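Local coordinates for protein GH61E (Thielavia terrestris, PDB 3EJA) that oxidatively cleaves glycosidic bonds in crystalline and amorphous polysaccharides as a copper-dependent lytic polysaccharide monooxygenase, here carrying magnesium in its metal site, at residues R6-A11 with S48-T53; V58-N63 with L134-I139; Q15-D20 with S87-G92. All blocks are in the same frame, centred on the assembly; numbering follows the deposited sequence.

Interaction 1. Residues R6-A11 with S48-T53; sequences RVNDGA and SVLNTT. With NAG (2-acetamido-2-deoxy-beta-D-glucopyranose), chain E.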
loop_
_atom_site.group_PDB
_atom_site.type_symbol
_atom_site.label_atom_id
_atom_site.label_comp_id
_atom_site.label_asym_id
_atom_site.label_seq_id
_atom_site.Cartn_x
_atom_site.Cartn_y
_atom_site.Cartn_z
ATOM N N ARG A 6 -3.640 -5.884 -10.179
ATOM C CA ARG A 6 -5.068 -6.226 -10.231
ATOM C C ARG A 6 -5.757 -6.257 -8.875
ATOM O O ARG A 6 -5.142 -6.597 -7.854
ATOM C CB ARG A 6 -5.259 -7.624 -10.849
ATOM C CG ARG A 6 -4.822 -7.796 -12.285
ATOM C CD ARG A 6 -4.944 -9.255 -12.750
ATOM N NE ARG A 6 -3.874 -10.104 -12.228
ATOM C CZ ARG A 6 -4.051 -11.163 -11.440
ATOM N NH1 ARG A 6 -5.268 -11.545 -11.070
ATOM N NH2 ARG A 6 -2.996 -11.852 -11.019
ATOM N N VAL A 7 -7.050 -5.950 -8.887
ATOM C CA VAL A 7 -7.914 -6.147 -7.722
ATOM C C VAL A 7 -9.084 -7.054 -8.101
ATOM O O VAL A 7 -9.545 -7.030 -9.254
ATOM C CB VAL A 7 -8.428 -4.814 -7.109
ATOM C CG1 VAL A 7 -7.327 -4.148 -6.281
ATOM C CG2 VAL A 7 -8.970 -3.867 -8.191
ATOM N N ASN A 8 -9.540 -7.847 -7.133
ATOM C CA ASN A 8 -10.606 -8.841 -7.347
ATOM C C ASN A 8 -10.463 -9.619 -8.663
ATOM O O ASN A 8 -9.417 -10.227 -8.918
ATOM C CB ASN A 8 -11.996 -8.200 -7.209
ATOM C CG ASN A 8 -12.321 -7.826 -5.775
ATOM O OD1 ASN A 8 -11.453 -7.867 -4.906
ATOM N ND2 ASN A 8 -13.569 -7.457 -5.521
ATOM N N ASP A 9 -11.497 -9.577 -9.505
ATOM C CA ASP A 9 -11.520 -10.341 -10.765
ATOM C C ASP A 9 -11.119 -9.503 -11.994
ATOM O O ASP A 9 -11.270 -9.946 -13.145
ATOM C CB ASP A 9 -12.926 -10.909 -10.989
ATOM C CG ASP A 9 -13.984 -9.816 -11.138
ATOM O OD1 ASP A 9 -13.851 -8.737 -10.507
ATOM O OD2 ASP A 9 -14.954 -10.043 -11.889
ATOM N N GLY A 10 -10.609 -8.299 -11.753
ATOM C CA GLY A 10 -10.246 -7.386 -12.832
ATOM C C GLY A 10 -8.949 -7.752 -13.532
ATOM O O GLY A 10 -8.153 -8.543 -13.021
ATOM N N ALA A 11 -8.739 -7.166 -14.709
ATOM C CA ALA A 11 -7.520 -7.390 -15.493
ATOM C C ALA A 11 -6.399 -6.456 -15.047
ATOM O O ALA A 11 -6.617 -5.544 -14.248
ATOM C CB ALA A 11 -7.793 -7.197 -16.990
ATOM N N SER A 48 -11.270 1.928 -15.119
ATOM C CA SER A 48 -12.432 1.428 -14.407
ATOM C C SER A 48 -12.339 1.650 -12.897
ATOM O O SER A 48 -11.273 1.996 -12.368
ATOM C CB SER A 48 -12.636 -0.056 -14.737
ATOM O OG SER A 48 -13.782 -0.563 -14.088
ATOM N N VAL A 49 -13.475 1.466 -12.222
ATOM C CA VAL A 49 -13.583 1.597 -10.778
ATOM C C VAL A 49 -14.173 0.305 -10.206
ATOM O O VAL A 49 -15.126 -0.252 -10.770
ATOM C CB VAL A 49 -14.469 2.818 -10.398
ATOM C CG1 VAL A 49 -14.675 2.910 -8.885
ATOM C CG2 VAL A 49 -13.852 4.116 -10.935
ATOM N N LEU A 50 -13.606 -0.175 -9.099
ATOM C CA LEU A 50 -14.133 -1.356 -8.424
ATOM C C LEU A 50 -15.199 -0.976 -7.395
ATOM O O LEU A 50 -14.917 -0.262 -6.432
ATOM C CB LEU A 50 -13.006 -2.157 -7.747
ATOM C CG LEU A 50 -13.382 -3.343 -6.842
ATOM C CD1 LEU A 50 -13.979 -4.501 -7.637
ATOM C CD2 LEU A 50 -12.184 -3.834 -6.035
ATOM N N ASN A 51 -16.417 -1.466 -7.601
ATOM C CA ASN A 51 -17.489 -1.296 -6.621
ATOM C C ASN A 51 -17.338 -2.289 -5.482
ATOM O O ASN A 51 -17.163 -3.487 -5.710
ATOM C CB ASN A 51 -18.866 -1.484 -7.266
ATOM C CG ASN A 51 -19.171 -0.444 -8.330
ATOM O OD1 ASN A 51 -18.497 0.589 -8.433
ATOM N ND2 ASN A 51 -20.206 -0.718 -9.133
ATOM N N THR A 52 -17.405 -1.783 -4.257
ATOM C CA THR A 52 -17.331 -2.625 -3.073
ATOM C C THR A 52 -18.077 -1.960 -1.913
ATOM O O THR A 52 -18.365 -0.768 -1.960
ATOM C CB THR A 52 -15.860 -2.962 -2.701
ATOM O OG1 THR A 52 -15.825 -4.135 -1.876
ATOM C CG2 THR A 52 -15.166 -1.780 -1.998
ATOM N N THR A 53 -18.410 -2.733 -0.889
ATOM C CA THR A 53 -19.117 -2.180 0.261
ATOM C C THR A 53 -18.176 -2.051 1.443
ATOM O O THR A 53 -17.218 -2.819 1.567
ATOM C CB THR A 53 -20.336 -3.043 0.672
ATOM O OG1 THR A 53 -19.886 -4.323 1.141
ATOM C CG2 THR A 53 -21.291 -3.226 -0.513
HETATM C C1 NAG E . -20.485 0.350 -10.062
HETATM C C2 NAG E . -21.259 -0.360 -11.173
HETATM C C3 NAG E . -21.839 0.626 -12.185
HETATM C C4 NAG E . -22.551 1.785 -11.488
HETATM C C5 NAG E . -21.618 2.385 -10.427
HETATM C C6 NAG E . -22.190 3.605 -9.697
HETATM C C7 NAG E . -20.497 -2.617 -11.647
HETATM C C8 NAG E . -19.476 -3.471 -12.346
HETATM N N2 NAG E . -20.398 -1.309 -11.855
HETATM O O3 NAG E . -22.727 -0.059 -13.040
HETATM O O4 NAG E . -22.896 2.744 -12.461
HETATM O O5 NAG E . -21.288 1.370 -9.495
HETATM O O6 NAG E . -21.129 4.351 -9.131
HETATM O O7 NAG E . -21.363 -3.119 -10.929
HETATM O O HOH W 1 -14.626 -6.761 -2.779
#

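Interaction 2. Residues V58-N63 with L134-I139; sequences VTYWAN and LRAEQI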
loop_
_atom_site.group_PDB
_atom_site.type_symbol
_atom_site.label_atom_id
_atom_site.label_comp_id
_atom_site.label_asym_id
_atom_site.label_seq_id
_atom_site.Cartn_x
_atom_site.Cartn_y
_atom_site.Cartn_z
ATOM N N VAL A 58 -11.467 -6.620 -0.205
ATOM C CA VAL A 58 -10.965 -6.485 -1.565
ATOM C C VAL A 58 -9.709 -7.351 -1.694
ATOM O O VAL A 58 -8.849 -7.335 -0.817
ATOM C CB VAL A 58 -10.658 -5.004 -1.928
ATOM C CG1 VAL A 58 -9.852 -4.915 -3.224
ATOM C CG2 VAL A 58 -11.955 -4.194 -2.038
ATOM N N THR A 59 -9.624 -8.123 -2.775
ATOM C CA THR A 59 -8.426 -8.915 -3.041
ATOM C C THR A 59 -7.464 -8.094 -3.887
ATOM O O THR A 59 -7.815 -7.658 -4.992
ATOM C CB THR A 59 -8.779 -10.255 -3.741
ATOM O OG1 THR A 59 -9.583 -11.047 -2.854
ATOM C CG2 THR A 59 -7.520 -11.030 -4.099
ATOM N N TYR A 60 -6.263 -7.854 -3.362
ATOM C CA TYR A 60 -5.221 -7.184 -4.137
ATOM C C TYR A 60 -4.203 -8.230 -4.564
ATOM O O TYR A 60 -3.724 -9.022 -3.736
ATOM C CB TYR A 60 -4.553 -6.060 -3.328
ATOM C CG TYR A 60 -4.321 -4.755 -4.100
ATOM C CD1 TYR A 60 -3.600 -4.736 -5.292
ATOM C CD2 TYR A 60 -4.814 -3.541 -3.609
ATOM C CE1 TYR A 60 -3.380 -3.539 -5.991
ATOM C CE2 TYR A 60 -4.607 -2.332 -4.302
ATOM C CZ TYR A 60 -3.879 -2.341 -5.482
ATOM O OH TYR A 60 -3.664 -1.158 -6.152
ATOM N N TRP A 61 -3.895 -8.250 -5.857
ATOM C CA TRP A 61 -3.019 -9.274 -6.427
ATOM C C TRP A 61 -1.627 -8.721 -6.674
ATOM O O TRP A 61 -1.480 -7.609 -7.183
ATOM C CB TRP A 61 -3.590 -9.817 -7.745
ATOM C CG TRP A 61 -4.859 -10.593 -7.595
ATOM C CD1 TRP A 61 -6.135 -10.106 -7.669
ATOM C CD2 TRP A 61 -4.981 -12.006 -7.352
ATOM N NE1 TRP A 61 -7.044 -11.123 -7.489
ATOM C CE2 TRP A 61 -6.364 -12.299 -7.293
ATOM C CE3 TRP A 61 -4.055 -13.050 -7.187
ATOM C CZ2 TRP A 61 -6.851 -13.598 -7.060
ATOM C CZ3 TRP A 61 -4.540 -14.346 -6.962
ATOM C CH2 TRP A 61 -5.924 -14.601 -6.894
ATOM N N ALA A 62 -0.616 -9.503 -6.304
ATOM C CA ALA A 62 0.767 -9.219 -6.682
ATOM C C ALA A 62 1.195 -10.196 -7.775
ATOM O O ALA A 62 0.705 -11.333 -7.826
ATOM C CB ALA A 62 1.684 -9.326 -5.468
ATOM N N ASN A 63 2.095 -9.752 -8.648
ATOM C CA ASN A 63 2.541 -10.571 -9.773
ATOM C C ASN A 63 4.051 -10.523 -9.985
ATOM O O ASN A 63 4.604 -9.444 -10.215
ATOM C CB ASN A 63 1.800 -10.176 -11.054
ATOM C CG ASN A 63 2.086 -11.119 -12.199
ATOM O OD1 ASN A 63 3.216 -11.211 -12.677
ATOM N ND2 ASN A 63 1.068 -11.839 -12.633
ATOM N N LEU A 134 -7.030 3.055 -3.085
ATOM C CA LEU A 134 -6.497 2.019 -2.213
ATOM C C LEU A 134 -5.051 1.738 -2.622
ATOM O O LEU A 134 -4.782 1.234 -3.720
ATOM C CB LEU A 134 -7.356 0.749 -2.300
ATOM C CG LEU A 134 -6.855 -0.522 -1.593
ATOM C CD1 LEU A 134 -6.784 -0.344 -0.064
ATOM C CD2 LEU A 134 -7.742 -1.708 -1.974
ATOM N N ARG A 135 -4.124 2.085 -1.738
ATOM C CA ARG A 135 -2.700 1.962 -2.014
ATOM C C ARG A 135 -2.164 0.631 -1.495
ATOM O O ARG A 135 -2.320 0.322 -0.304
ATOM C CB ARG A 135 -1.951 3.141 -1.379
ATOM C CG ARG A 135 -0.434 3.100 -1.503
ATOM C CD ARG A 135 0.193 4.293 -0.770
ATOM N NE ARG A 135 1.657 4.282 -0.866
ATOM C CZ ARG A 135 2.459 3.648 -0.010
ATOM N NH1 ARG A 135 1.952 2.987 1.026
ATOM N NH2 ARG A 135 3.773 3.680 -0.181
ATOM N N ALA A 136 -1.547 -0.143 -2.394
ATOM C CA ALA A 136 -0.879 -1.408 -2.046
ATOM C C ALA A 136 0.601 -1.149 -1.918
ATOM O O ALA A 136 1.179 -0.419 -2.729
ATOM C CB ALA A 136 -1.121 -2.475 -3.114
ATOM N N GLU A 137 1.211 -1.733 -0.889
ATOM C CA GLU A 137 2.629 -1.591 -0.667
ATOM C C GLU A 137 3.245 -2.883 -0.135
ATOM O O GLU A 137 2.673 -3.515 0.747
ATOM C CB GLU A 137 2.845 -0.462 0.341
ATOM C CG GLU A 137 4.228 -0.348 0.926
ATOM C CD GLU A 137 4.263 0.698 2.009
ATOM O OE1 GLU A 137 4.598 1.843 1.689
ATOM O OE2 GLU A 137 3.909 0.393 3.163
ATOM N N GLN A 138 4.402 -3.261 -0.672
ATOM C CA GLN A 138 5.281 -4.220 0.007
ATOM C C GLN A 138 6.676 -3.618 0.034
ATOM O O GLN A 138 7.115 -3.021 -0.946
ATOM C CB GLN A 138 5.283 -5.600 -0.657
ATOM C CG GLN A 138 5.790 -6.733 0.274
ATOM C CD GLN A 138 7.262 -7.068 0.099
ATOM O OE1 GLN A 138 7.888 -6.703 -0.905
ATOM N NE2 GLN A 138 7.821 -7.813 1.070
ATOM N N ILE A 139 7.341 -3.742 1.181
ATOM C CA ILE A 139 8.671 -3.170 1.364
ATOM C C ILE A 139 9.705 -4.287 1.462
ATOM O O ILE A 139 9.804 -4.957 2.493
ATOM C CB ILE A 139 8.735 -2.256 2.630
ATOM C CG1 ILE A 139 7.511 -1.329 2.693
ATOM C CG2 ILE A 139 10.052 -1.473 2.656
ATOM C CD1 ILE A 139 7.385 -0.520 3.991
#

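Interaction 3. Residues Q15-D20 with S87-G92; sequences QVRKAD and SWNGDG. With SO4 (sulfate ion), chain H.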
loop_
_atom_site.group_PDB
_atom_site.type_symbol
_atom_site.label_atom_id
_atom_site.label_comp_id
_atom_site.label_asym_id
_atom_site.label_seq_id
_atom_site.Cartn_x
_atom_site.Cartn_y
_atom_site.Cartn_z
ATOM N N GLN A 15 -8.776 -1.596 -12.879
ATOM C CA GLN A 15 -9.203 -0.756 -11.762
ATOM C C GLN A 15 -7.987 -0.240 -10.987
ATOM O O GLN A 15 -8.135 0.470 -9.996
ATOM C CB GLN A 15 -10.149 -1.527 -10.824
ATOM C CG GLN A 15 -11.489 -1.929 -11.458
ATOM C CD GLN A 15 -11.422 -3.261 -12.200
ATOM O OE1 GLN A 15 -10.482 -4.042 -12.029
ATOM N NE2 GLN A 15 -12.434 -3.528 -13.027
ATOM N N VAL A 16 -6.791 -0.613 -11.445
ATOM C CA VAL A 16 -5.533 -0.190 -10.819
ATOM C C VAL A 16 -4.790 0.789 -11.741
ATOM O O VAL A 16 -4.569 0.495 -12.911
ATOM C CB VAL A 16 -4.614 -1.414 -10.490
ATOM C CG1 VAL A 16 -3.287 -0.953 -9.878
ATOM C CG2 VAL A 16 -5.317 -2.379 -9.541
ATOM N N ARG A 17 -4.419 1.960 -11.219
ATOM C CA ARG A 17 -3.644 2.924 -12.013
ATOM C C ARG A 17 -2.311 2.306 -12.438
ATOM O O ARG A 17 -1.609 1.693 -11.621
ATOM C CB ARG A 17 -3.428 4.233 -11.245
ATOM C CG ARG A 17 -4.751 4.908 -10.823
ATOM C CD ARG A 17 -4.513 6.255 -10.174
ATOM N NE ARG A 17 -5.751 7.037 -10.100
ATOM C CZ ARG A 17 -5.812 8.306 -9.700
ATOM N NH1 ARG A 17 -4.705 8.943 -9.332
ATOM N NH2 ARG A 17 -6.979 8.941 -9.670
ATOM N N LYS A 18 -1.989 2.441 -13.722
ATOM C CA LYS A 18 -0.839 1.751 -14.312
ATOM C C LYS A 18 0.457 2.231 -13.672
ATOM O O LYS A 18 0.876 3.381 -13.852
ATOM C CB LYS A 18 -0.795 1.919 -15.842
ATOM C CG LYS A 18 0.328 1.103 -16.510
ATOM C CD LYS A 18 0.449 1.384 -18.001
ATOM C CE LYS A 18 -0.224 0.305 -18.848
ATOM N NZ LYS A 18 -0.193 0.617 -20.324
ATOM N N ALA A 19 1.070 1.350 -12.891
ATOM C CA ALA A 19 2.290 1.701 -12.192
ATOM C C ALA A 19 3.441 1.842 -13.188
ATOM O O ALA A 19 3.458 1.191 -14.240
ATOM C CB ALA A 19 2.609 0.669 -11.110
ATOM N N ASP A 20 4.399 2.700 -12.850
ATOM C CA ASP A 20 5.559 2.933 -13.702
ATOM C C ASP A 20 6.419 1.680 -13.904
ATOM O O ASP A 20 7.219 1.622 -14.844
ATOM C CB ASP A 20 6.420 4.074 -13.134
ATOM C CG ASP A 20 5.789 5.455 -13.332
ATOM O OD1 ASP A 20 4.804 5.587 -14.086
ATOM O OD2 ASP A 20 6.303 6.417 -12.720
ATOM N N SER A 87 -9.562 12.157 -11.707
ATOM C CA SER A 87 -8.635 13.291 -11.679
ATOM C C SER A 87 -8.095 13.625 -10.288
ATOM O O SER A 87 -7.298 14.548 -10.143
ATOM C CB SER A 87 -9.262 14.531 -12.330
ATOM O OG SER A 87 -10.454 14.904 -11.669
ATOM N N TRP A 88 -8.523 12.868 -9.277
ATOM C CA TRP A 88 -8.096 13.100 -7.892
ATOM C C TRP A 88 -6.945 12.157 -7.532
ATOM O O TRP A 88 -7.043 10.945 -7.732
ATOM C CB TRP A 88 -9.270 12.914 -6.928
ATOM C CG TRP A 88 -8.998 13.433 -5.551
ATOM C CD1 TRP A 88 -9.075 14.736 -5.137
ATOM C CD2 TRP A 88 -8.589 12.673 -4.405
ATOM N NE1 TRP A 88 -8.748 14.831 -3.803
ATOM C CE2 TRP A 88 -8.450 13.581 -3.328
ATOM C CE3 TRP A 88 -8.341 11.313 -4.179
ATOM C CZ2 TRP A 88 -8.073 13.171 -2.042
ATOM C CZ3 TRP A 88 -7.970 10.905 -2.899
ATOM C CH2 TRP A 88 -7.837 11.830 -1.850
ATOM N N ASN A 89 -5.864 12.721 -7.003
ATOM C CA ASN A 89 -4.613 11.979 -6.864
ATOM C C ASN A 89 -4.125 11.712 -5.439
ATOM O O ASN A 89 -3.071 11.100 -5.252
ATOM C CB ASN A 89 -3.523 12.662 -7.697
ATOM C CG ASN A 89 -3.933 12.820 -9.142
ATOM O OD1 ASN A 89 -4.534 11.914 -9.730
ATOM N ND2 ASN A 89 -3.638 13.973 -9.721
ATOM N N GLY A 90 -4.877 12.174 -4.445
ATOM C CA GLY A 90 -4.492 11.943 -3.048
ATOM C C GLY A 90 -3.343 12.814 -2.559
ATOM O O GLY A 90 -2.453 12.334 -1.855
ATOM N N ASP A 91 -3.365 14.097 -2.930
ATOM C CA ASP A 91 -2.378 15.069 -2.443
ATOM C C ASP A 91 -2.648 15.363 -0.965
ATOM O O ASP A 91 -3.772 15.195 -0.491
ATOM C CB ASP A 91 -2.461 16.389 -3.229
ATOM C CG ASP A 91 -2.104 16.249 -4.709
ATOM O OD1 ASP A 91 -1.366 15.323 -5.103
ATOM O OD2 ASP A 91 -2.558 17.111 -5.491
ATOM N N GLY A 92 -1.622 15.809 -0.246
ATOM C CA GLY A 92 -1.781 16.222 1.152
ATOM C C GLY A 92 -1.984 15.073 2.129
ATOM O O GLY A 92 -1.917 13.897 1.756
HETATM S S SO4 H . -7.862 17.998 -3.128
HETATM O O1 SO4 H . -7.742 19.186 -2.283
HETATM O O2 SO4 H . -6.855 17.013 -2.723
HETATM O O3 SO4 H . -9.201 17.431 -2.989
HETATM O O4 SO4 H . -7.644 18.364 -4.531
#

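Interaction 1. Residues R6-A11 with S48-T53
The methyl ends of L50 meet V7 and N8, and these three residues make up nearly all of the contact. CD2 of L50 lies between the amide of N8 and CG2 of V7, packing on the latter at 3.9 Å, a plain apolar touch in which the two side chains meet at a slant. The other branch, CD1 of L50, meets N8 alone and lies 3.7 Å from its ND2; here the side chains run at about a right angle, and the amide end of the asparagine rests against the leucine methyls. L50 reaches this position with CG anti to its backbone N (chi1 173°), which carries both methyls out of the strand towards the turn. The amide of N8 is held on both of its polar atoms: OD1 accepts a hydrogen bond from the backbone N of T59, and ND2 donates to a water at 3.0 Å. The same water is hydrogen-bonded to OG1 of T52, so a single solvent molecule ties the turn to the strand beside the apolar patch. V7 to G10 form a type II' beta turn, closed by the bond from N of G10 to O of V7 (3.0 Å), with N8 at its second position. ND2 of N51 is covalently joined to C1 of an N-acetylglucosamine, so the sugar stands on the side of strand 50-53 facing away from the turn. Strand 3-7, at the rim of the antiparallel sheet beside strand 57-63, is thus packed against strand 50-53, the rim of the mixed sheet next to strand 151-162; V58 and A157 pack beside the same side chains.

Interaction 2. Residues V58-N63 with L134-I139
Y60 lies with one ring face over A136 and one edge beside L134, in the interior between the two sheets of the beta sandwich. Its CB points across from strand 58-63 towards strand 134-139, with the strand segments 9.2 Å apart at closest approach and their directions 43° apart. Beyond CB, CG lies on the ring rim, 4.1 Å from CB of A136. Along one side of the ring, CD2 meets CD2 of L134 at 3.8 Å, and the tyrosine and leucine side chains slide past each other in opposite directions. CE2 follows, near both L134 CG and L134 O. L134 holds CG anti to its backbone N (chi1 172°), which brings CG and CD2 beside this side of the ring. On the other side, CD1 and CE1 of Y60 meet only CB of A136, at 4.0 and 3.8 Å. That methyl sits 3.6 Å from the ring centroid and 9° off the normal, a nearly centred CH-pi contact. At the tip, OH passes L134 O near the ring plane on its way to a hydrogen bond with OG of S155. V58 adds a tip-to-tip contact, CG1 to CD2 of L134 at 4.0 Å. W4 and F74 also pack on A136. The two segments therefore meet by apolar and CH-pi packing without polar bonds between them, and the buried hydroxyl finds its partner on strand 151-162, which also carries the metal ligand Y153.

Interaction 3. Residues Q15-D20 with S87-G92
R17 reaches from one loop of the AA9 beta sandwich to another, its guanidinium meeting the backbone of W88 and the side chain of N89. Both segments lack regular secondary structure: Q15-D20 comes after strand 3-7, and S87-G92 lies in the loop between strands 72-78 and 96-100. The tight part is polar. NH2 of R17 donates to O of W88 at 2.8 Å, and NH1 donates to OD1 of N89 at 3.0 Å, so two neighbouring oxygens are taken by the two ends of one group. Neither bond is straight, with N-H...acceptor angles of 140° and 142°, and both acceptors are tilted out of the guanidinium plane. The amide of N89 stands steeply to that plane, 73° apart, and the two side chains cross at about a right angle. An extended chain from CG to NE gives R17 the length to reach N89, whose CA is 10.5 Å from CA of R17. The third nitrogen, NE, is hydrogen-bonded to OE1 of Q158 on strand 151-162, and NH2 makes a further weak bond to O of I85. The buried guanidinium is thus met by several neutral oxygens, whose dipoles probably stabilise its charge, and the bonds fix its rotation. On the solvent side D91 is exposed, its OD1 in a salt bridge with R37. The indole of W88 does not join the polar contact; CB of W88 comes no nearer than 5.3 Å to NH2 of R17. V79, P80 and L133 pack on this side chain, and N of G90 lies over one ring face. At the ring edge is a sulfate, probably from the crystallisation liquor: NE1 of W88 donates to O3 of the ion at 2.8 Å, close to the ring plane.

Overall arrangement
Interaction 2 lies about 6 Å from the centre of the chain, between the facing sheets of the sandwich; interactions 1 and 3 lie further out, their centres about 12 and 14 Å from that of interaction 2 and about 15 Å from each other. Along the chain interaction 1 closes before interaction 2 opens, whereas interaction 3 alternates with both. Neighbouring strands 3-7 and 57-63 link interactions 1 and 2 directly, through backbone bonds such as N8 N to T59 O. Q15 packs against 48-53, and V16 meets Y60, so segment 15-20 touches both other contacts. Strand 151-162, bearing Y153 of the metal site, borders all three, connecting the core, a glycosylated edge strand and the loops of interaction 3.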